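PDB 4JGG: esterase TesA from Pseudomonas aeruginosa, which hydrolyses carboxylic esters, preferring Tween detergents and short-chain p-nitrophenyl esters, and also shows lysophospholipase and weak palmitoyl-coenzyme A thioesterase activity. Local coordinates for residues L159-M173 with A184-T196. Numbering follows the deposited sequence.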
ATOM      1  N   LEU A 159      -3.576   9.585  -2.245  1.00 15.89           N
ATOM      2  CA  LEU A 159      -2.437   8.924  -2.851  1.00 14.88           C
ATOM      3  C   LEU A 159      -1.103   9.342  -2.246  1.00 19.00           C
ATOM      4  O   LEU A 159      -0.833  10.531  -2.066  1.00 16.36           O
ATOM      5  CB  LEU A 159      -2.429   9.200  -4.360  1.00 19.26           C
ATOM      6  CG  LEU A 159      -1.197   8.808  -5.177  1.00 17.94           C
ATOM      7  CD1 LEU A 159      -1.024   7.307  -5.255  1.00 14.18           C
ATOM      8  CD2 LEU A 159      -1.312   9.407  -6.564  1.00 20.03           C
ATOM      9  N   VAL A 160      -0.283   8.345  -1.928  1.00 15.32           N
ATOM     10  CA  VAL A 160       1.125   8.552  -1.615  1.00 15.94           C
ATOM     11  C   VAL A 160       1.931   8.037  -2.802  1.00 17.79           C
ATOM     12  O   VAL A 160       2.230   6.849  -2.883  1.00 17.42           O
ATOM     13  CB  VAL A 160       1.549   7.769  -0.358  1.00 14.15           C
ATOM     14  CG1 VAL A 160       3.066   7.737  -0.238  1.00 13.47           C
ATOM     15  CG2 VAL A 160       0.901   8.361   0.887  1.00 15.30           C
ATOM     16  N   PRO A 161       2.277   8.929  -3.743  1.00 18.94           N
ATOM     17  CA  PRO A 161       2.880   8.465  -4.999  1.00 16.20           C
ATOM     18  C   PRO A 161       4.182   7.707  -4.802  1.00 15.36           C
ATOM     19  O   PRO A 161       4.466   6.800  -5.587  1.00 14.57           O
ATOM     20  CB  PRO A 161       3.129   9.764  -5.780  1.00 19.56           C
ATOM     21  CG  PRO A 161       3.076  10.861  -4.766  1.00 17.83           C
ATOM     22  CD  PRO A 161       2.102  10.389  -3.715  1.00 20.13           C
ATOM     23  N   PHE A 162       4.951   8.079  -3.780  1.00 15.42           N
ATOM     24  CA  PHE A 162       6.275   7.511  -3.547  1.00 17.44           C
ATOM     25  C   PHE A 162       6.390   6.894  -2.158  1.00 16.52           C
ATOM     26  O   PHE A 162       7.139   7.384  -1.309  1.00 15.71           O
ATOM     27  CB  PHE A 162       7.344   8.594  -3.736  1.00 15.19           C
ATOM     28  CG  PHE A 162       7.113   9.450  -4.949  1.00 20.19           C
ATOM     29  CD1 PHE A 162       7.389   8.963  -6.215  1.00 22.36           C
ATOM     30  CD2 PHE A 162       6.595  10.728  -4.826  1.00 24.68           C
ATOM     31  CE1 PHE A 162       7.165   9.738  -7.332  1.00 24.24           C
ATOM     32  CE2 PHE A 162       6.372  11.513  -5.947  1.00 26.94           C
ATOM     33  CZ  PHE A 162       6.655  11.016  -7.198  1.00 22.78           C
ATOM     34  N   PHE A 163       5.641   5.814  -1.937  1.00 15.42           N
ATOM     35  CA  PHE A 163       5.584   5.144  -0.641  1.00 12.64           C
ATOM     36  C   PHE A 163       6.978   4.743  -0.179  1.00 11.91           C
ATOM     37  O   PHE A 163       7.276   4.771   1.003  1.00 12.56           O
ATOM     38  CB  PHE A 163       4.659   3.920  -0.742  1.00 12.84           C
ATOM     39  CG  PHE A 163       4.629   3.043   0.485  1.00 12.26           C
ATOM     40  CD1 PHE A 163       4.555   3.594   1.756  1.00 13.81           C
ATOM     41  CD2 PHE A 163       4.607   1.652   0.358  1.00 12.96           C
ATOM     42  CE1 PHE A 163       4.502   2.786   2.883  1.00 11.26           C
ATOM     43  CE2 PHE A 163       4.547   0.834   1.482  1.00 10.88           C
ATOM     44  CZ  PHE A 163       4.489   1.398   2.743  1.00 14.66           C
ATOM     45  N   LEU A 164       7.852   4.400  -1.115  1.00 14.29           N
ATOM     46  CA  LEU A 164       9.169   3.919  -0.724  1.00 11.35           C
ATOM     47  C   LEU A 164      10.209   5.035  -0.776  1.00 15.03           C
ATOM     48  O   LEU A 164      11.405   4.778  -0.891  1.00 11.79           O
ATOM     49  CB  LEU A 164       9.592   2.730  -1.590  1.00 14.27           C
ATOM     50  CG  LEU A 164       8.541   1.626  -1.709  1.00 16.04           C
ATOM     51  CD1 LEU A 164       9.049   0.533  -2.649  1.00 18.29           C
ATOM     52  CD2 LEU A 164       8.203   1.044  -0.348  1.00 13.41           C
ATOM     53  N   GLU A 165       9.757   6.279  -0.675  1.00 16.14           N
ATOM     54  CA  GLU A 165      10.704   7.387  -0.663  1.00 14.27           C
ATOM     55  C   GLU A 165      11.718   7.231   0.461  1.00 13.83           C
ATOM     56  O   GLU A 165      11.352   6.996   1.604  1.00 13.30           O
ATOM     57  CB  GLU A 165       9.988   8.725  -0.546  1.00 18.05           C
ATOM     58  CG  GLU A 165      10.941   9.905  -0.441  1.00 16.60           C
ATOM     59  CD  GLU A 165      10.212  11.230  -0.400  1.00 17.85           C
ATOM     60  OE1 GLU A 165       8.988  11.240  -0.665  1.00 22.06           O
ATOM     61  OE2 GLU A 165      10.868  12.252  -0.097  1.00 15.95           O
ATOM     62  N   GLY A 166      13.002   7.361   0.126  1.00 16.41           N
ATOM     63  CA  GLY A 166      14.060   7.270   1.113  1.00 11.73           C
ATOM     64  C   GLY A 166      14.313   5.854   1.605  1.00 19.77           C
ATOM     65  O   GLY A 166      15.117   5.636   2.518  1.00 17.63           O
ATOM     66  N   VAL A 167      13.618   4.882   1.012  1.00 20.04           N
ATOM     67  CA  VAL A 167      13.838   3.478   1.351  1.00 16.61           C
ATOM     68  C   VAL A 167      14.384   2.709   0.150  1.00 19.71           C
ATOM     69  O   VAL A 167      15.439   2.085   0.238  1.00 16.03           O
ATOM     70  CB  VAL A 167      12.545   2.792   1.873  1.00 15.82           C
ATOM     71  CG1 VAL A 167      12.775   1.297   2.081  1.00 13.52           C
ATOM     72  CG2 VAL A 167      12.075   3.462   3.161  1.00 13.79           C
ATOM     73  N   GLY A 168      13.656   2.771  -0.962  1.00 17.45           N
ATOM     74  CA  GLY A 168      14.042   2.090  -2.184  1.00 19.65           C
ATOM     75  C   GLY A 168      15.417   2.489  -2.677  1.00 22.22           C
ATOM     76  O   GLY A 168      15.742   3.682  -2.772  1.00 21.07           O
ATOM     77  N   GLY A 169      16.231   1.484  -2.981  1.00 27.44           N
ATOM     78  CA  GLY A 169      17.560   1.705  -3.523  1.00 28.20           C
ATOM     79  C   GLY A 169      18.596   2.088  -2.480  1.00 31.05           C
ATOM     80  O   GLY A 169      19.803   2.032  -2.739  1.00 33.88           O
ATOM     81  N   VAL A 170      18.130   2.475  -1.297  1.00 22.40           N
ATOM     82  CA  VAL A 170      19.039   2.898  -0.239  1.00 24.65           C
ATOM     83  C   VAL A 170      19.666   1.702   0.473  1.00 26.56           C
ATOM     84  O   VAL A 170      19.015   0.679   0.692  1.00 25.41           O
ATOM     85  CB  VAL A 170      18.333   3.812   0.780  1.00 23.57           C
ATOM     86  CG1 VAL A 170      19.261   4.135   1.932  1.00 27.79           C
ATOM     87  CG2 VAL A 170      17.853   5.089   0.101  1.00 19.03           C
ATOM     88  N   GLN A 171      20.944   1.830   0.817  1.00 33.48           N
ATOM     89  CA  GLN A 171      21.626   0.809   1.600  1.00 32.86           C
ATOM     90  C   GLN A 171      21.231   0.941   3.063  1.00 26.65           C
ATOM     91  O   GLN A 171      21.113   2.052   3.587  1.00 32.16           O
ATOM     92  CB  GLN A 171      23.146   0.927   1.457  1.00 33.07           C
ATOM     93  CG  GLN A 171      23.909  -0.156   2.208  1.00 40.29           C
ATOM     94  CD  GLN A 171      25.412   0.013   2.124  1.00 44.09           C
ATOM     95  OE1 GLN A 171      25.925   0.679   1.222  1.00 46.21           O
ATOM     96  NE2 GLN A 171      26.127  -0.587   3.073  1.00 40.12           N
ATOM     97  N   GLY A 172      21.041  -0.197   3.718  1.00 28.71           N
ATOM     98  CA  GLY A 172      20.580  -0.218   5.094  1.00 25.69           C
ATOM     99  C   GLY A 172      19.072  -0.300   5.178  1.00 19.96           C
ATOM    100  O   GLY A 172      18.530  -0.917   6.089  1.00 19.01           O
ATOM    101  N   MET A 173      18.390   0.316   4.219  1.00 21.36           N
ATOM    102  CA  MET A 173      16.932   0.399   4.253  1.00 19.65           C
ATOM    103  C   MET A 173      16.264  -0.796   3.564  1.00 18.00           C
ATOM    104  O   MET A 173      15.172  -1.221   3.952  1.00 12.31           O
ATOM    105  CB  MET A 173      16.466   1.721   3.633  1.00 16.98           C
ATOM    106  CG  MET A 173      16.922   2.941   4.420  1.00 21.60           C
ATOM    107  SD  MET A 173      16.320   2.876   6.111  1.00 19.65           S
ATOM    108  CE  MET A 173      15.107   4.184   6.061  1.00 23.33           C
ATOM    109  N   ALA A 184      15.056  -1.466   9.491  1.00 13.70           N
ATOM    110  CA  ALA A 184      15.428  -0.065   9.679  1.00 19.86           C
ATOM    111  C   ALA A 184      14.544   0.899   8.889  1.00 20.10           C
ATOM    112  O   ALA A 184      14.489   2.095   9.188  1.00 18.44           O
ATOM    113  CB  ALA A 184      16.884   0.141   9.317  1.00 21.02           C
ATOM    114  N   ALA A 185      13.842   0.371   7.893  1.00 12.30           N
ATOM    115  CA  ALA A 185      13.028   1.196   7.006  1.00 15.04           C
ATOM    116  C   ALA A 185      11.617   1.430   7.528  1.00 12.60           C
ATOM    117  O   ALA A 185      10.908   2.316   7.043  1.00 11.45           O
ATOM    118  CB  ALA A 185      12.961   0.563   5.624  1.00 11.73           C
ATOM    119  N   GLN A 186      11.198   0.628   8.501  1.00 15.79           N
ATOM    120  CA  GLN A 186       9.786   0.618   8.909  1.00 14.65           C
ATOM    121  C   GLN A 186       9.273   1.971   9.410  1.00 13.86           C
ATOM    122  O   GLN A 186       8.171   2.399   9.035  1.00 11.09           O
ATOM    123  CB  GLN A 186       9.495  -0.512   9.909  1.00 12.38           C
ATOM    124  CG  GLN A 186       9.862  -1.919   9.419  1.00 15.37           C
ATOM    125  CD  GLN A 186       9.201  -2.285   8.099  1.00 13.71           C
ATOM    126  OE1 GLN A 186       7.979  -2.276   7.978  1.00 13.06           O
ATOM    127  NE2 GLN A 186      10.012  -2.606   7.104  1.00 16.08           N
ATOM    128  N   PRO A 187      10.068   2.656  10.258  1.00 16.23           N
ATOM    129  CA  PRO A 187       9.706   4.025  10.633  1.00 11.89           C
ATOM    130  C   PRO A 187       9.482   4.921   9.426  1.00 12.26           C
ATOM    131  O   PRO A 187       8.480   5.632   9.393  1.00 10.30           O
ATOM    132  CB  PRO A 187      10.921   4.488  11.436  1.00 11.66           C
ATOM    133  CG  PRO A 187      11.392   3.264  12.101  1.00 13.71           C
ATOM    134  CD  PRO A 187      11.176   2.148  11.090  1.00 15.85           C
ATOM    135  N   ARG A 188      10.384   4.866   8.443  1.00 12.97           N
ATOM    136  CA  ARG A 188      10.282   5.722   7.265  1.00 14.19           C
ATOM    137  C   ARG A 188       9.043   5.411   6.429  1.00 12.07           C
ATOM    138  O   ARG A 188       8.355   6.321   5.976  1.00 12.22           O
ATOM    139  CB  ARG A 188      11.529   5.618   6.382  1.00 12.19           C
ATOM    140  CG  ARG A 188      11.464   6.541   5.171  1.00 13.59           C
ATOM    141  CD  ARG A 188      11.587   7.994   5.601  1.00 14.56           C
ATOM    142  NE  ARG A 188      11.144   8.950   4.588  1.00 14.07           N
ATOM    143  CZ  ARG A 188      11.963   9.614   3.777  1.00 13.54           C
ATOM    144  NH1 ARG A 188      13.268   9.411   3.838  1.00  9.33           N
ATOM    145  NH2 ARG A 188      11.471  10.468   2.895  1.00 14.24           N
ATOM    146  N   LEU A 189       8.774   4.129   6.200  1.00 14.08           N
ATOM    147  CA  LEU A 189       7.495   3.735   5.599  1.00 13.16           C
ATOM    148  C   LEU A 189       6.330   4.435   6.306  1.00 11.19           C
ATOM    149  O   LEU A 189       5.481   5.035   5.653  1.00 12.07           O
ATOM    150  CB  LEU A 189       7.324   2.208   5.604  1.00  9.85           C
ATOM    151  CG  LEU A 189       8.342   1.477   4.717  1.00 14.10           C
ATOM    152  CD1 LEU A 189       8.165  -0.056   4.760  1.00 11.00           C
ATOM    153  CD2 LEU A 189       8.243   1.991   3.278  1.00  9.87           C
ATOM    154  N   LEU A 190       6.287   4.373   7.639  1.00 15.09           N
ATOM    155  CA  LEU A 190       5.205   5.031   8.384  1.00 11.46           C
ATOM    156  C   LEU A 190       5.208   6.539   8.187  1.00 12.73           C
ATOM    157  O   LEU A 190       4.150   7.146   7.995  1.00 12.27           O
ATOM    158  CB  LEU A 190       5.250   4.687   9.881  1.00 12.21           C
ATOM    159  CG  LEU A 190       4.286   5.441  10.808  1.00 14.63           C
ATOM    160  CD1 LEU A 190       2.821   5.159  10.496  1.00 14.37           C
ATOM    161  CD2 LEU A 190       4.604   5.089  12.254  1.00 12.10           C
ATOM    162  N   GLU A 191       6.393   7.141   8.250  1.00 11.94           N
ATOM    163  CA  GLU A 191       6.541   8.560   7.937  1.00 12.80           C
ATOM    164  C   GLU A 191       5.929   8.891   6.578  1.00 13.53           C
ATOM    165  O   GLU A 191       5.282   9.925   6.407  1.00 13.95           O
ATOM    166  CB  GLU A 191       8.017   8.983   7.966  1.00 14.93           C
ATOM    167  CG  GLU A 191       8.271  10.344   7.314  1.00 17.21           C
ATOM    168  CD  GLU A 191       9.699  10.869   7.490  1.00 17.36           C
ATOM    169  OE1 GLU A 191      10.489  10.294   8.275  1.00 14.56           O
ATOM    170  OE2 GLU A 191      10.032  11.865   6.823  1.00 17.33           O
ATOM    171  N   ASN A 192       6.125   8.011   5.603  1.00 12.83           N
ATOM    172  CA  ASN A 192       5.670   8.313   4.251  1.00 13.18           C
ATOM    173  C   ASN A 192       4.159   8.278   4.073  1.00 15.11           C
ATOM    174  O   ASN A 192       3.628   8.890   3.148  1.00 14.27           O
ATOM    175  CB  ASN A 192       6.373   7.416   3.224  1.00 14.27           C
ATOM    176  CG  ASN A 192       7.820   7.795   3.041  1.00 15.57           C
ATOM    177  OD1 ASN A 192       8.229   8.872   3.465  1.00 16.31           O
ATOM    178  ND2 ASN A 192       8.604   6.924   2.421  1.00 15.85           N
ATOM    179  N   VAL A 193       3.468   7.564   4.962  1.00 11.93           N
ATOM    180  CA  VAL A 193       2.024   7.429   4.850  1.00 12.32           C
ATOM    181  C   VAL A 193       1.310   8.446   5.733  1.00 11.72           C
ATOM    182  O   VAL A 193       0.330   9.044   5.318  1.00 14.12           O
ATOM    183  CB  VAL A 193       1.544   5.998   5.245  1.00 11.12           C
ATOM    184  CG1 VAL A 193       0.050   5.844   5.018  1.00 15.34           C
ATOM    185  CG2 VAL A 193       2.310   4.937   4.483  1.00  9.51           C
ATOM    186  N   TRP A 194       1.818   8.644   6.944  1.00 13.12           N
ATOM    187  CA  TRP A 194       1.094   9.405   7.979  1.00 11.24           C
ATOM    188  C   TRP A 194       0.537  10.746   7.505  1.00 12.24           C
ATOM    189  O   TRP A 194      -0.648  11.019   7.694  1.00 18.02           O
ATOM    190  CB  TRP A 194       1.950   9.559   9.244  1.00 12.94           C
ATOM    191  CG  TRP A 194       1.247  10.233  10.411  1.00 14.03           C
ATOM    192  CD1 TRP A 194       1.525  11.468  10.943  1.00 11.97           C
ATOM    193  CD2 TRP A 194       0.175   9.699  11.194  1.00 11.56           C
ATOM    194  NE1 TRP A 194       0.689  11.730  11.997  1.00 16.49           N
ATOM    195  CE2 TRP A 194      -0.157  10.662  12.172  1.00 16.31           C
ATOM    196  CE3 TRP A 194      -0.547   8.498  11.162  1.00 16.92           C
ATOM    197  CZ2 TRP A 194      -1.169  10.465  13.111  1.00 15.68           C
ATOM    198  CZ3 TRP A 194      -1.562   8.306  12.097  1.00 13.88           C
ATOM    199  CH2 TRP A 194      -1.859   9.281  13.053  1.00 15.98           C
ATOM    200  N   PRO A 195       1.376  11.592   6.891  1.00 14.24           N
ATOM    201  CA  PRO A 195       0.930  12.923   6.451  1.00 17.48           C
ATOM    202  C   PRO A 195      -0.285  12.880   5.541  1.00 14.81           C
ATOM    203  O   PRO A 195      -1.152  13.746   5.632  1.00 17.31           O
ATOM    204  CB  PRO A 195       2.130  13.445   5.649  1.00 19.30           C
ATOM    205  CG  PRO A 195       3.303  12.762   6.244  1.00 18.30           C
ATOM    206  CD  PRO A 195       2.818  11.397   6.682  1.00 15.87           C
ATOM    207  N   THR A 196      -0.329  11.898   4.651  1.00 14.31           N
ATOM    208  CA  THR A 196      -1.402  11.796   3.673  1.00 16.48           C
ATOM    209  C   THR A 196      -2.609  11.109   4.312  1.00 14.45           C
ATOM    210  O   THR A 196      -3.752  11.365   3.935  1.00 13.99           O
ATOM    211  CB  THR A 196      -0.916  11.069   2.378  1.00 16.59           C
ATOM    212  OG1 THR A 196       0.132  11.841   1.774  1.00 17.88           O
ATOM    213  CG2 THR A 196      -2.034  10.915   1.372  1.00 16.81           C
TER
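Phe163 lays one face of its ring against Leu189, whose methyl CD2 makes a CH-pi contact 4.0 Å from the ring centroid, displaced toward the rim. Its chi1 of 173°, which sets CG opposite the backbone N, carries the ring across to helix 186-197, where CE1 meets Val193 CG2 at 3.5 Å. Leu189 CD2 also packs beside Leu164 CD2, while Trp43 of helix 43-53 meets the Phe163 ring edge-to-face.

Next to this apolar patch, Asn192 shows how one amide can hold a turn. Its ND2 donates to Phe163 O and to Glu165 O, each at 2.9 Å and each close to the amide plane. Glu165 O is approached on a lone pair, whereas Phe163 O is met from above its carbonyl plane. Arg188 NE donates to Asn192 OD1 at 3.1 Å, so both ends of the amide are engaged and its rotation is fixed. The same guanidinium places one face over Glu165 O, and its NH2 forms a salt bridge with Glu165 OE2 at 3.5 Å, the two planar groups 58° apart.

Farther along, Val167 CG1 packs on Ala185 CB at 3.6 Å, and the bent Met173 chain brings SD and CE against Ala184 and Ala185. At the other end, Val160 CG2 abuts Thr196 CB.

The whole joins the edge strand 158-160 of the parallel sheet, and the loop after it, to the C-terminal helix 186-197, as expected of the alpha/beta/alpha SGNH-hydrolase fold; the intervening residues include Asp177 and His180, which by similarity probably complete the catalytic triad with Ser30.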